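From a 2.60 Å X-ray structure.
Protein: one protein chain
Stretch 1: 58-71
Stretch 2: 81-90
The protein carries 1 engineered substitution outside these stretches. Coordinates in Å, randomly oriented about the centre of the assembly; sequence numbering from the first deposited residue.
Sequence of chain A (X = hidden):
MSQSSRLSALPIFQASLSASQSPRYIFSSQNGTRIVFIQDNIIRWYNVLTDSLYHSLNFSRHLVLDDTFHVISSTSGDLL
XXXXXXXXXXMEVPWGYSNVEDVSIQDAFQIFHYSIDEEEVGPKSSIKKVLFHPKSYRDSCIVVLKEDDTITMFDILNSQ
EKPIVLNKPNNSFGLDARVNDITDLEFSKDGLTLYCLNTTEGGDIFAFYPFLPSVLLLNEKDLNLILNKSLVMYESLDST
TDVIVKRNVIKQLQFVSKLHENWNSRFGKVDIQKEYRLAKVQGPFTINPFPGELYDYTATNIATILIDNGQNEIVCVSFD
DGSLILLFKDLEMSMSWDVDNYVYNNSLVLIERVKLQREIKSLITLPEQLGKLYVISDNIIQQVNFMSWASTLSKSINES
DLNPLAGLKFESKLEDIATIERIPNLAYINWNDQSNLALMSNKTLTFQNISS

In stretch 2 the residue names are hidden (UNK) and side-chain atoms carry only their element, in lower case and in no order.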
# COMPACT_ATOMS: atom_id res chain seq x y z
N ASN A 58 12.27 -12.24 29.88
CA ASN A 58 10.86 -12.15 30.24
C ASN A 58 10.44 -10.70 30.19
O ASN A 58 11.05 -9.85 30.86
CB ASN A 58 10.64 -12.71 31.64
CG ASN A 58 9.19 -12.75 32.02
OD1 ASN A 58 8.55 -11.71 32.16
ND2 ASN A 58 8.65 -13.95 32.17
N PHE A 59 9.41 -10.39 29.41
CA PHE A 59 8.95 -9.02 29.29
C PHE A 59 7.56 -8.76 29.86
O PHE A 59 6.98 -7.72 29.59
CB PHE A 59 9.02 -8.56 27.82
CG PHE A 59 8.22 -9.41 26.87
CD1 PHE A 59 6.87 -9.16 26.67
CD2 PHE A 59 8.82 -10.46 26.17
CE1 PHE A 59 6.12 -9.94 25.78
CE2 PHE A 59 8.08 -11.24 25.28
CZ PHE A 59 6.73 -10.98 25.09
N SER A 60 7.05 -9.70 30.67
CA SER A 60 5.74 -9.56 31.30
C SER A 60 5.63 -8.23 32.02
O SER A 60 4.58 -7.59 32.04
CB SER A 60 5.52 -10.67 32.33
OG SER A 60 5.62 -11.95 31.73
N ARG A 61 6.74 -7.81 32.62
CA ARG A 61 6.80 -6.56 33.35
C ARG A 61 6.47 -5.37 32.45
O ARG A 61 6.03 -4.34 32.93
CB ARG A 61 8.20 -6.37 33.93
CG ARG A 61 8.26 -5.41 35.11
CD ARG A 61 9.38 -4.40 34.91
NE ARG A 61 10.61 -5.04 34.47
CZ ARG A 61 11.71 -4.37 34.12
NH1 ARG A 61 11.71 -3.04 34.17
NH2 ARG A 61 12.80 -5.03 33.73
N HIS A 62 6.68 -5.52 31.15
CA HIS A 62 6.41 -4.45 30.19
C HIS A 62 5.18 -4.69 29.34
O HIS A 62 4.55 -3.74 28.87
CB HIS A 62 7.62 -4.27 29.29
CG HIS A 62 8.83 -3.75 30.00
ND1 HIS A 62 8.93 -2.45 30.44
CD2 HIS A 62 9.98 -4.37 30.36
CE1 HIS A 62 10.09 -2.28 31.05
NE2 HIS A 62 10.75 -3.43 31.02
N LEU A 63 4.84 -5.95 29.12
CA LEU A 63 3.68 -6.29 28.31
C LEU A 63 3.28 -7.74 28.49
O LEU A 63 4.11 -8.65 28.44
CB LEU A 63 3.97 -6.04 26.82
CG LEU A 63 2.98 -6.63 25.79
CD1 LEU A 63 1.61 -6.00 25.94
CD2 LEU A 63 3.52 -6.39 24.40
N VAL A 64 1.98 -7.94 28.71
CA VAL A 64 1.43 -9.28 28.84
C VAL A 64 0.60 -9.39 27.57
O VAL A 64 -0.25 -8.54 27.30
CB VAL A 64 0.52 -9.40 30.08
CG1 VAL A 64 -0.24 -10.71 30.03
CG2 VAL A 64 1.35 -9.33 31.35
N LEU A 65 0.87 -10.41 26.76
CA LEU A 65 0.14 -10.56 25.51
C LEU A 65 -1.20 -11.26 25.68
O LEU A 65 -1.41 -11.99 26.66
CB LEU A 65 0.98 -11.34 24.50
CG LEU A 65 2.30 -10.74 24.01
CD1 LEU A 65 3.01 -11.75 23.12
CD2 LEU A 65 2.04 -9.43 23.27
N ASP A 66 -2.12 -11.03 24.74
CA ASP A 66 -3.42 -11.70 24.71
C ASP A 66 -3.55 -12.14 23.26
O ASP A 66 -2.84 -11.62 22.40
CB ASP A 66 -4.57 -10.77 25.18
CG ASP A 66 -4.82 -9.60 24.24
OD1 ASP A 66 -5.16 -9.82 23.06
OD2 ASP A 66 -4.70 -8.43 24.70
N ASP A 67 -4.42 -13.10 22.97
CA ASP A 67 -4.55 -13.59 21.59
C ASP A 67 -4.92 -12.57 20.53
O ASP A 67 -4.99 -12.91 19.35
CB ASP A 67 -5.54 -14.76 21.52
CG ASP A 67 -5.20 -15.86 22.51
OD1 ASP A 67 -3.98 -16.12 22.71
OD2 ASP A 67 -6.14 -16.48 23.07
N THR A 68 -5.18 -11.34 20.95
CA THR A 68 -5.54 -10.26 20.03
C THR A 68 -4.33 -9.59 19.39
O THR A 68 -4.43 -8.97 18.33
CB THR A 68 -6.39 -9.19 20.76
OG1 THR A 68 -7.68 -9.74 21.04
CG2 THR A 68 -6.55 -7.93 19.90
N PHE A 69 -3.18 -9.72 20.05
CA PHE A 69 -1.95 -9.13 19.55
C PHE A 69 -1.37 -9.86 18.34
O PHE A 69 -1.54 -11.06 18.19
CB PHE A 69 -0.87 -9.12 20.64
CG PHE A 69 -0.92 -7.94 21.55
CD1 PHE A 69 -1.96 -7.77 22.45
CD2 PHE A 69 0.06 -6.96 21.47
CE1 PHE A 69 -2.03 -6.63 23.26
CE2 PHE A 69 0.01 -5.81 22.27
CZ PHE A 69 -1.04 -5.64 23.17
N HIS A 70 -0.69 -9.10 17.48
CA HIS A 70 0.01 -9.65 16.32
C HIS A 70 1.47 -9.31 16.61
O HIS A 70 1.75 -8.27 17.24
CB HIS A 70 -0.37 -8.93 15.03
CG HIS A 70 -1.78 -9.16 14.58
ND1 HIS A 70 -2.87 -8.67 15.27
CD2 HIS A 70 -2.28 -9.75 13.47
CE1 HIS A 70 -3.98 -8.95 14.60
NE2 HIS A 70 -3.64 -9.60 13.50
N VAL A 71 2.39 -10.17 16.22
CA VAL A 71 3.80 -9.84 16.42
C VAL A 71 4.57 -10.18 15.15
O VAL A 71 4.37 -11.25 14.56
CB VAL A 71 4.45 -10.58 17.65
CG1 VAL A 71 3.50 -10.61 18.82
CG2 VAL A 71 4.86 -11.95 17.28
N UNK A 81 8.04 -6.53 16.73
CA UNK A 81 7.02 -5.51 16.86
C UNK A 81 5.75 -6.22 17.29
O UNK A 81 5.21 -7.05 16.55
s UNK A 81 5.63 -3.44 15.67
c UNK A 81 6.80 -4.80 15.53
N UNK A 82 5.29 -5.90 18.50
CA UNK A 82 4.07 -6.51 19.04
C UNK A 82 3.01 -5.42 19.09
O UNK A 82 3.25 -4.32 19.63
c UNK A 82 5.62 -7.94 20.51
c UNK A 82 4.35 -7.08 20.44
c UNK A 82 6.80 -7.01 20.74
c UNK A 82 5.55 -8.97 21.62
N UNK A 83 1.85 -5.70 18.51
CA UNK A 83 0.78 -4.71 18.46
C UNK A 83 -0.63 -5.26 18.39
O UNK A 83 -0.85 -6.43 18.05
c UNK A 83 -0.39 -4.43 15.24
c UNK A 83 -0.56 -5.10 14.02
c UNK A 83 0.49 -5.84 13.48
c UNK A 83 1.86 -5.23 15.38
c UNK A 83 0.98 -3.79 17.25
c UNK A 83 1.71 -5.91 14.15
c UNK A 83 0.82 -4.49 15.93
N UNK A 84 -1.58 -4.40 18.71
CA UNK A 84 -2.99 -4.74 18.64
C UNK A 84 -3.67 -3.55 17.98
O UNK A 84 -3.01 -2.74 17.32
n UNK A 84 -3.91 -4.06 22.23
c UNK A 84 -3.58 -5.03 20.03
c UNK A 84 -3.45 -3.85 21.00
o UNK A 84 -2.96 -2.76 20.65
N UNK A 85 -4.98 -3.42 18.14
CA UNK A 85 -5.68 -2.31 17.50
C UNK A 85 -5.44 -0.98 18.21
O UNK A 85 -5.80 0.09 17.69
c UNK A 85 -7.18 -2.61 17.48
o UNK A 85 -7.22 -3.62 19.65
c UNK A 85 -7.76 -2.79 18.87
o UNK A 85 -8.76 -2.11 19.18
N UNK A 86 -4.78 -1.02 19.36
CA UNK A 86 -4.59 0.19 20.11
C UNK A 86 -3.16 0.64 20.34
O UNK A 86 -2.89 1.84 20.35
n UNK A 86 -6.16 2.13 22.37
c UNK A 86 -5.32 0.04 21.46
c UNK A 86 -5.15 1.26 22.35
o UNK A 86 -4.11 1.42 23.02
N UNK A 87 -2.24 -0.30 20.53
CA UNK A 87 -0.87 0.09 20.78
C UNK A 87 0.18 -0.74 20.04
O UNK A 87 -0.11 -1.82 19.52
c UNK A 87 -0.79 -1.31 22.93
c UNK A 87 -0.77 -1.24 24.45
o UNK A 87 -0.11 -0.32 25.00
o UNK A 87 -1.42 -2.10 25.11
c UNK A 87 -0.61 0.06 22.29
N UNK A 88 1.40 -0.21 20.01
CA UNK A 88 2.53 -0.84 19.34
C UNK A 88 3.77 -0.87 20.24
O UNK A 88 4.12 0.14 20.87
c UNK A 88 4.15 -0.70 17.38
c UNK A 88 2.93 -0.05 18.05
c UNK A 88 2.00 0.94 15.87
c UNK A 88 1.75 0.02 17.07
N UNK A 89 4.43 -2.03 20.31
CA UNK A 89 5.66 -2.15 21.09
C UNK A 89 6.77 -2.62 20.16
O UNK A 89 6.53 -3.43 19.26
c UNK A 89 2.36 -2.77 24.23
c UNK A 89 4.61 -2.84 23.30
c UNK A 89 4.25 -2.00 25.53
c UNK A 89 5.11 -2.30 24.48
c UNK A 89 5.54 -3.21 22.19
c UNK A 89 3.23 -3.07 23.18
c UNK A 89 2.87 -2.23 25.41
N UNK A 90 7.99 -2.14 20.38
CA UNK A 90 9.11 -2.59 19.59
C UNK A 90 10.23 -2.99 20.54
O UNK A 90 10.73 -2.17 21.32
c UNK A 90 9.59 -1.51 18.61
c UNK A 90 8.51 -1.24 17.59
c UNK A 90 10.86 -1.98 17.91

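Position 81 has two side-chain atoms, one carbon and then one sulfur. A lone terminal sulfur on CB makes it Cys 81. Its side chain points sideways; the nearest approach to stretch 1 is Cys 81 CB to Val 71 C, 5.8 Å. Cys 81 O lies 3.1 Å from Val 71 CA, a CA-H...O contact.

Position 82 has four carbons, forked at the second. They touch Phe 59, Leu 63, Leu 65, Phe 69 and Val 71, all apolar. The fork beyond CB identifies Leu 82. Its CG is 3.8 Å from Val 71 CG1, on the same sheet face, and its CD2 is 3.9 Å from Leu 65 CD2.

Position 83 has one carbon and then a ring of six carbons. His 70 CB sits over one ring face, 3.9 Å from the centroid. No oxygen is attached to the ring, so this is Phe 83. The His 70 and Phe 83 rings are near parallel, with planes at 14°, but slid apart.

Position 84 has two carbons, the second carrying one oxygen and one nitrogen. Its CB packs over the face of the Phe 69 ring, 3.9 Å from the centroid. This short amide is Asn 84.

Position 85 has two carbons, the second carrying two oxygens, one of them near Thr 68. This short carboxylate is Asp 85. Its OD1 comes only within 4.4 Å of Thr 68 CG2.

Position 86 repeats the two-carbon amide pattern and makes no contact with stretch 1. It is Asn 86. Asn 86 N donates a hydrogen bond to Asn 84 OD1 at 2.8 Å.

Position 87 has three carbons, the third carrying two oxygens, one at the edge of the Phe 69 ring. The longer carboxylate is Glu 87. Its OE2 lies 4.1 Å from Phe 69 CZ. Glu 87 N donates to Asn 84 OD1 at 2.6 Å.

Position 88 has four carbons, forked at the first, with one arm two carbons long. It points away from stretch 1. It is Ile 88.

Position 89 has one carbon and a six-carbon ring, again without oxygen. Leu 63 CD2 lies over the ring face, 3.9 Å from the centroid. This is Phe 89.

Position 90 has one carbon carrying two more, out of reach: Val 90.

The contact joins a short antiparallel pairing to apolar packing. His 70 N donates to Phe 83 O at 2.7 Å, and Phe 83 N donates to His 70 O at 2.9 Å. Both bonds are nearly straight. Beside them, Leu 82 and Phe 89 pack against Leu 63 and Phe 69.

Stretch 2 81-90: CLFNDNEIFV
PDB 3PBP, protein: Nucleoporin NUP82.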